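Disulfide isomerase (Salmonella enterica subsp. enterica serovar Typhimurium, PDB 3L9U) is a thioredoxin-fold thiol-disulfide oxidoreductase that probably forms disulfide bonds in other proteins by handing over its own. Local coordinates at residues A[27-32]-A[161-166]; A[49-54]-A[189-194]; A[54-59]-A[196-201]. One frame throughout, in Å; residues are numbered along the deposited sequence.

Contact 1 of 3, residues A[27-32]-A[161-166]; sequences IKVFSY and DVAKIQ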
# COMPACT_ATOMS: atom_id res chain seq x y z
N ILE A 27 -1.88 -7.75 1.26
CA ILE A 27 -1.57 -6.68 0.33
C ILE A 27 -2.58 -5.56 0.52
O ILE A 27 -3.77 -5.81 0.65
CB ILE A 27 -1.59 -7.18 -1.14
CG1 ILE A 27 -0.31 -7.98 -1.43
CG2 ILE A 27 -1.72 -6.00 -2.11
CD1 ILE A 27 -0.29 -8.73 -2.77
N LYS A 28 -2.09 -4.33 0.57
CA LYS A 28 -2.99 -3.18 0.55
C LYS A 28 -2.71 -2.39 -0.70
O LYS A 28 -1.65 -1.78 -0.81
CB LYS A 28 -2.80 -2.28 1.77
CG LYS A 28 -3.80 -1.12 1.80
CD LYS A 28 -3.48 -0.13 2.92
CE LYS A 28 -4.53 0.97 3.05
NZ LYS A 28 -4.20 1.94 4.14
N VAL A 29 -3.63 -2.43 -1.65
CA VAL A 29 -3.52 -1.56 -2.82
C VAL A 29 -4.03 -0.19 -2.40
O VAL A 29 -5.14 -0.05 -1.87
CB VAL A 29 -4.37 -2.09 -4.00
CG1 VAL A 29 -4.22 -1.17 -5.21
CG2 VAL A 29 -3.96 -3.53 -4.36
N PHE A 30 -3.21 0.84 -2.62
CA PHE A 30 -3.53 2.18 -2.16
C PHE A 30 -2.99 3.21 -3.13
O PHE A 30 -2.15 2.89 -3.98
CB PHE A 30 -2.96 2.42 -0.75
CG PHE A 30 -1.47 2.69 -0.71
CD1 PHE A 30 -0.56 1.67 -0.93
CD2 PHE A 30 -1.00 3.97 -0.45
CE1 PHE A 30 0.82 1.93 -0.91
CE2 PHE A 30 0.36 4.24 -0.43
CZ PHE A 30 1.27 3.22 -0.65
N SER A 31 -3.47 4.44 -2.99
CA SER A 31 -2.92 5.56 -3.75
C SER A 31 -2.71 6.75 -2.84
O SER A 31 -3.55 7.02 -1.97
CB SER A 31 -3.85 5.95 -4.90
OG SER A 31 -3.51 7.21 -5.44
N TYR A 32 -1.62 7.49 -3.05
CA TYR A 32 -1.41 8.73 -2.31
C TYR A 32 -2.61 9.68 -2.47
O TYR A 32 -2.89 10.47 -1.59
CB TYR A 32 -0.13 9.44 -2.76
CG TYR A 32 -0.27 10.19 -4.07
CD1 TYR A 32 -0.14 9.55 -5.29
CD2 TYR A 32 -0.55 11.56 -4.07
CE1 TYR A 32 -0.27 10.23 -6.48
CE2 TYR A 32 -0.70 12.25 -5.26
CZ TYR A 32 -0.55 11.59 -6.46
OH TYR A 32 -0.69 12.27 -7.64
N ASP A 161 -6.16 -3.69 -12.02
CA ASP A 161 -7.31 -4.58 -12.15
C ASP A 161 -7.97 -4.90 -10.81
O ASP A 161 -9.17 -5.17 -10.76
CB ASP A 161 -6.93 -5.87 -12.89
CG ASP A 161 -6.73 -5.65 -14.38
OD1 ASP A 161 -7.23 -4.63 -14.91
OD2 ASP A 161 -6.08 -6.49 -15.03
N VAL A 162 -7.20 -4.89 -9.73
CA VAL A 162 -7.77 -5.09 -8.39
C VAL A 162 -8.53 -3.83 -7.95
O VAL A 162 -9.65 -3.93 -7.45
CB VAL A 162 -6.68 -5.41 -7.35
CG1 VAL A 162 -7.30 -5.53 -5.95
CG2 VAL A 162 -5.95 -6.70 -7.72
N ALA A 163 -7.91 -2.66 -8.13
CA ALA A 163 -8.54 -1.39 -7.75
C ALA A 163 -9.88 -1.13 -8.45
O ALA A 163 -10.77 -0.48 -7.88
CB ALA A 163 -7.58 -0.21 -7.99
N LYS A 164 -10.02 -1.63 -9.68
CA LYS A 164 -11.24 -1.46 -10.48
C LYS A 164 -12.48 -2.03 -9.82
O LYS A 164 -13.60 -1.58 -10.09
CB LYS A 164 -11.11 -2.16 -11.84
CG LYS A 164 -10.35 -1.43 -12.90
CD LYS A 164 -10.52 -2.16 -14.24
CE LYS A 164 -10.09 -3.62 -14.14
NZ LYS A 164 -10.29 -4.36 -15.42
N ILE A 165 -12.29 -3.05 -9.00
CA ILE A 165 -13.42 -3.85 -8.55
C ILE A 165 -14.29 -3.10 -7.55
O ILE A 165 -15.51 -2.99 -7.72
CB ILE A 165 -12.94 -5.19 -7.94
CG1 ILE A 165 -12.20 -6.00 -9.01
CG2 ILE A 165 -14.13 -5.96 -7.36
CD1 ILE A 165 -11.46 -7.21 -8.47
N GLN A 166 -13.66 -2.58 -6.50
CA GLN A 166 -14.40 -1.86 -5.46
C GLN A 166 -13.60 -0.67 -4.93
O GLN A 166 -13.76 -0.24 -3.79
CB GLN A 166 -14.85 -2.82 -4.34
CG GLN A 166 -13.75 -3.68 -3.73
CD GLN A 166 -13.12 -3.03 -2.52
OE1 GLN A 166 -13.79 -2.80 -1.51
NE2 GLN A 166 -11.82 -2.76 -2.60

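Contact 2 of 3, residues A[49-54]-A[189-194]; sequences SDKVAD and SMAELV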
# COMPACT_ATOMS: atom_id res chain seq x y z
N SER A 49 -2.78 -5.08 10.64
CA SER A 49 -1.52 -5.74 10.28
C SER A 49 -0.79 -6.33 11.49
O SER A 49 -0.25 -7.43 11.42
CB SER A 49 -0.60 -4.80 9.51
OG SER A 49 -1.20 -4.43 8.28
N ASP A 50 -0.80 -5.60 12.58
CA ASP A 50 -0.17 -6.11 13.78
C ASP A 50 -0.82 -7.38 14.27
O ASP A 50 -0.18 -8.28 14.67
CB ASP A 50 -0.21 -5.07 14.87
CG ASP A 50 0.73 -3.93 14.62
OD1 ASP A 50 0.53 -2.88 15.22
OD2 ASP A 50 1.70 -4.05 13.84
N LYS A 51 -2.13 -7.39 14.26
CA LYS A 51 -2.89 -8.54 14.74
C LYS A 51 -2.68 -9.81 13.90
O LYS A 51 -2.89 -10.91 14.39
CB LYS A 51 -4.38 -8.23 14.83
CG LYS A 51 -4.77 -7.33 15.99
CD LYS A 51 -6.25 -6.97 15.90
CE LYS A 51 -6.68 -6.12 17.07
NZ LYS A 51 -6.56 -6.85 18.37
N VAL A 52 -2.29 -9.65 12.64
CA VAL A 52 -2.14 -10.81 11.77
C VAL A 52 -0.69 -11.08 11.36
O VAL A 52 -0.42 -11.93 10.51
CB VAL A 52 -3.02 -10.69 10.50
CG1 VAL A 52 -4.47 -10.49 10.90
CG2 VAL A 52 -2.55 -9.54 9.61
N ALA A 53 0.25 -10.36 11.98
CA ALA A 53 1.65 -10.38 11.57
C ALA A 53 2.30 -11.74 11.79
O ALA A 53 3.34 -12.05 11.19
CB ALA A 53 2.43 -9.29 12.31
N ASP A 54 1.69 -12.56 12.63
CA ASP A 54 2.17 -13.92 12.87
C ASP A 54 1.81 -14.86 11.72
O ASP A 54 2.36 -15.96 11.62
CB ASP A 54 1.61 -14.47 14.19
CG ASP A 54 0.08 -14.50 14.21
OD1 ASP A 54 -0.55 -13.45 14.00
OD2 ASP A 54 -0.49 -15.59 14.46
N SER A 189 -12.76 -7.36 13.82
CA SER A 189 -13.45 -8.17 12.82
C SER A 189 -12.55 -8.41 11.60
O SER A 189 -12.38 -9.54 11.16
CB SER A 189 -14.75 -7.50 12.39
OG SER A 189 -15.38 -8.21 11.34
N MET A 190 -11.99 -7.33 11.07
CA MET A 190 -11.16 -7.42 9.88
C MET A 190 -9.95 -8.31 10.12
O MET A 190 -9.55 -9.08 9.24
CB MET A 190 -10.69 -6.04 9.44
CG MET A 190 -10.00 -6.05 8.10
SD MET A 190 -9.31 -4.45 7.71
CE MET A 190 -8.50 -4.82 6.15
N ALA A 191 -9.35 -8.21 11.30
CA ALA A 191 -8.20 -9.05 11.59
C ALA A 191 -8.57 -10.53 11.53
O ALA A 191 -7.83 -11.35 10.97
CB ALA A 191 -7.59 -8.70 12.95
N GLU A 192 -9.73 -10.89 12.09
CA GLU A 192 -10.18 -12.28 12.02
C GLU A 192 -10.54 -12.69 10.60
O GLU A 192 -10.31 -13.83 10.20
CB GLU A 192 -11.34 -12.52 12.99
CG GLU A 192 -10.91 -12.49 14.43
CD GLU A 192 -9.79 -13.48 14.72
OE1 GLU A 192 -9.87 -14.64 14.24
OE2 GLU A 192 -8.84 -13.10 15.44
N LEU A 193 -11.09 -11.76 9.83
CA LEU A 193 -11.37 -12.01 8.42
C LEU A 193 -10.08 -12.35 7.67
O LEU A 193 -10.01 -13.33 6.93
CB LEU A 193 -12.06 -10.80 7.79
CG LEU A 193 -12.26 -10.82 6.27
CD1 LEU A 193 -13.01 -12.08 5.81
CD2 LEU A 193 -12.97 -9.55 5.83
N VAL A 194 -9.06 -11.52 7.87
CA VAL A 194 -7.75 -11.80 7.27
C VAL A 194 -7.21 -13.17 7.70
O VAL A 194 -6.71 -13.93 6.86
CB VAL A 194 -6.73 -10.69 7.58
CG1 VAL A 194 -5.31 -11.10 7.16
CG2 VAL A 194 -7.16 -9.37 6.91

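Contact 3 of 3, residues A[54-59]-A[196-201]; sequences DLVTFT and ELATKK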
# COMPACT_ATOMS: atom_id res chain seq x y z
N ASP A 54 1.69 -12.56 12.63
CA ASP A 54 2.17 -13.92 12.87
C ASP A 54 1.81 -14.86 11.72
O ASP A 54 2.36 -15.96 11.62
CB ASP A 54 1.61 -14.47 14.19
CG ASP A 54 0.08 -14.50 14.21
OD1 ASP A 54 -0.55 -13.45 14.00
OD2 ASP A 54 -0.49 -15.59 14.46
N LEU A 55 0.90 -14.42 10.85
CA LEU A 55 0.40 -15.25 9.76
C LEU A 55 0.75 -14.71 8.37
O LEU A 55 1.14 -15.47 7.48
CB LEU A 55 -1.12 -15.42 9.85
CG LEU A 55 -1.74 -16.36 10.87
CD1 LEU A 55 -3.26 -16.32 10.74
CD2 LEU A 55 -1.22 -17.78 10.68
N VAL A 56 0.60 -13.40 8.18
CA VAL A 56 0.83 -12.79 6.87
C VAL A 56 1.70 -11.54 6.96
O VAL A 56 1.73 -10.86 7.99
CB VAL A 56 -0.49 -12.47 6.14
CG1 VAL A 56 -1.31 -13.73 5.93
CG2 VAL A 56 -1.30 -11.42 6.91
N THR A 57 2.40 -11.25 5.87
CA THR A 57 3.27 -10.09 5.80
C THR A 57 2.56 -8.93 5.14
O THR A 57 2.01 -9.07 4.04
CB THR A 57 4.54 -10.41 4.99
OG1 THR A 57 5.22 -11.52 5.58
CG2 THR A 57 5.47 -9.21 4.95
N PHE A 58 2.55 -7.78 5.81
CA PHE A 58 1.97 -6.56 5.22
C PHE A 58 2.76 -6.14 4.00
O PHE A 58 3.99 -5.97 4.06
CB PHE A 58 1.93 -5.42 6.25
CG PHE A 58 1.48 -4.11 5.66
CD1 PHE A 58 0.20 -3.97 5.16
CD2 PHE A 58 2.34 -3.03 5.62
CE1 PHE A 58 -0.22 -2.76 4.61
CE2 PHE A 58 1.93 -1.81 5.08
CZ PHE A 58 0.65 -1.68 4.57
N THR A 59 2.06 -5.98 2.88
CA THR A 59 2.69 -5.77 1.59
C THR A 59 1.98 -4.65 0.81
O THR A 59 1.00 -4.89 0.13
CB THR A 59 2.67 -7.10 0.79
OG1 THR A 59 3.22 -8.14 1.62
CG2 THR A 59 3.45 -7.01 -0.51
N GLU A 196 -8.85 -15.81 8.72
CA GLU A 196 -9.68 -16.84 8.10
C GLU A 196 -9.29 -17.04 6.63
O GLU A 196 -9.16 -18.17 6.15
CB GLU A 196 -11.15 -16.42 8.21
CG GLU A 196 -12.15 -17.40 7.61
CD GLU A 196 -13.56 -17.16 8.13
OE1 GLU A 196 -13.75 -17.20 9.37
OE2 GLU A 196 -14.48 -16.94 7.31
N LEU A 197 -9.10 -15.94 5.91
CA LEU A 197 -8.76 -16.03 4.50
C LEU A 197 -7.36 -16.59 4.31
O LEU A 197 -7.09 -17.33 3.35
CB LEU A 197 -8.85 -14.64 3.85
CG LEU A 197 -10.26 -14.05 3.79
CD1 LEU A 197 -10.24 -12.63 3.25
CD2 LEU A 197 -11.18 -14.96 2.97
N ALA A 198 -6.46 -16.27 5.24
CA ALA A 198 -5.05 -16.61 5.10
C ALA A 198 -4.82 -18.10 5.24
O ALA A 198 -3.84 -18.64 4.73
CB ALA A 198 -4.22 -15.86 6.13
N THR A 199 -5.74 -18.77 5.94
CA THR A 199 -5.59 -20.19 6.24
C THR A 199 -6.52 -21.07 5.42
O THR A 199 -6.69 -22.25 5.72
CB THR A 199 -5.80 -20.47 7.75
OG1 THR A 199 -7.08 -19.97 8.16
CG2 THR A 199 -4.72 -19.79 8.57
N LYS A 200 -7.12 -20.49 4.38
CA LYS A 200 -7.87 -21.29 3.41
C LYS A 200 -6.91 -22.11 2.55
O LYS A 200 -5.88 -21.60 2.11
CB LYS A 200 -8.74 -20.39 2.52
CG LYS A 200 -10.00 -19.85 3.19
CD LYS A 200 -10.74 -18.89 2.28
CE LYS A 200 -12.03 -18.37 2.92
NZ LYS A 200 -13.03 -19.47 3.10
N LYS A 201 -7.25 -23.37 2.33
CA LYS A 201 -6.43 -24.25 1.50
C LYS A 201 -6.23 -23.66 0.11
O LYS A 201 -7.13 -23.02 -0.44
CB LYS A 201 -7.09 -25.63 1.38
CG LYS A 201 -6.39 -26.59 0.44
CD LYS A 201 -7.35 -27.65 -0.07
CE LYS A 201 -6.61 -28.85 -0.65
NZ LYS A 201 -5.48 -28.43 -1.52

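Contact 1 of 3, residues A[27-32]-A[161-166]
Where V29 meets V162 and A163, neither side offers a flat group: the aromatic rings of the 27-32 segment lie off the interface. The side chain of F30 leaves its strand away from the helix, and its ring meets H62 edge-to-face and F77 with the planes about 45° apart; the ring of Y32 is met edge-to-face by Y109. Methyl groups make the contact. V29 sends its two branches to successive residues of the helix. CG2 of V29 approaches CG1 of V162 at 4.2 Å, while CG1 of V29 comes to CB of A163 at a loose 4.5 Å. Turning CG1 of V162 opposite the main-chain nitrogen (chi1 176°) presents that branch to the strand. No hydrogen bond crosses between the segments, and the nearest CA atoms, those of V29 and A163, stay 7.0 Å apart. Beyond this interface, NZ of K164 forms a salt bridge with OD1 of D161 at 3.1 Å, weak as a hydrogen bond. V29 and V162 both also touch A170 on strand 170-173, the antiparallel neighbour of strand 25-30, so the helix packs over two adjoining strands. A helix laid on the central sheet in this way belongs to the thioredoxin fold, and the side chain of V29 comes close to the CxxC cysteines C34 and C37, probably the redox-active disulfide, but makes no contact with them.

Contact 2 of 3, residues A[49-54]-A[189-194]
K51 and V52 reach A191 and V194 through side chains that leave the first helix in a similar rotation. In each, the first gamma carbon lies anti to the carbonyl carbon (CG at chi1 -74° in K51, CG1 at chi1 -56° in V52); V194 instead holds CG1 opposite its main-chain nitrogen (chi1 170°), which carries that methyl to the valine across from it. There CG1 of V194 lies 3.9 Å from CG1 of V52 and 4.0 Å from CG2 of V52, so one methyl touches both branches of its partner, and the two side chains meet at about a right angle. CG1 of V52 also comes within 3.5 Å of the backbone O of A191. Helices 45-52 and 187-198 thereby pack against each other on one face of the thioredoxin-fold sheet, and the side chains of S49 and V194 both touch L26 of strand 25-30. Toward solvent, the aliphatic part of K51 lies alongside the small side chain of A191: CB of A191 is 3.7 Å from CD of K51 and equally close to its CB. The lysine chain then bends at its last torsion and carries NZ past the alanine, where it forms a long, weak ion pair with D188. Past the valines, V52 also touches R195, whose guanidinium group makes a salt bridge with the D54 carboxylate.

Contact 3 of 3, residues A[54-59]-A[196-201]
The apolar contacts of L55 and V56 with T199 and A198 carry this interface. The tighter of the two joins CG1 of V56 to CB of A198 at 3.6 Å, a single methyl-to-methyl approach between buried residues. V56 holds CG1 opposite the carbonyl carbon (chi1 -60°), which brings that branch, and not CG2, to the alanine. Nearer the surface CD1 of L55 reaches CG2 of T199 at 4.3 Å, a looser touch just beyond the last turn of helix 187-198, where T199 leaves helical backbone angles. Hydrogen bonds run beside the contact, and none spans it. OG1 of T199 bonds back to O of R195, which would fix the rotation of the threonine and leave its methyl facing L55. The backbone O of A198 is bonded by both ND2 of N174 and NZ of K24, so this carbonyl near the helix end has two donors. On the strand side, OG1 of T59 donates to O of T57 at 2.9 Å, approaching from above the carbonyl plane, 56° out of it. With only methyl groups meeting, and the T199 hydroxyl and A198 carbonyl bonded to other residues, these two touches should rest on van der Waals fit and, at the buried V56-A198 pair, on exclusion of water; a polar tie between the same parts of the chain is the D54-R195 salt bridge.

Strand 25-30 ties the three contacts together within one thioredoxin-type domain. Contact 1 presses on one face of the sheet; contact 2 lies over the other, its centre about 19 Å away. Contacts 2 and 3 are only about 8 Å apart between centres: they share D54 and helix 187-198, and V194 CG1 lies 4.0 Å from V56 CG2. Contact 3 joins contact 1 through the parallel strands 25-30 and 57-62, where K28 N probably bonds T59 O at 3.2 Å. The first segments (27-32, 49-54, 54-59) all precede the second (161-166, 189-194, 196-201), in the same order, so chain parts before and after the long, mostly helical middle are brought together into one thioredoxin-type unit.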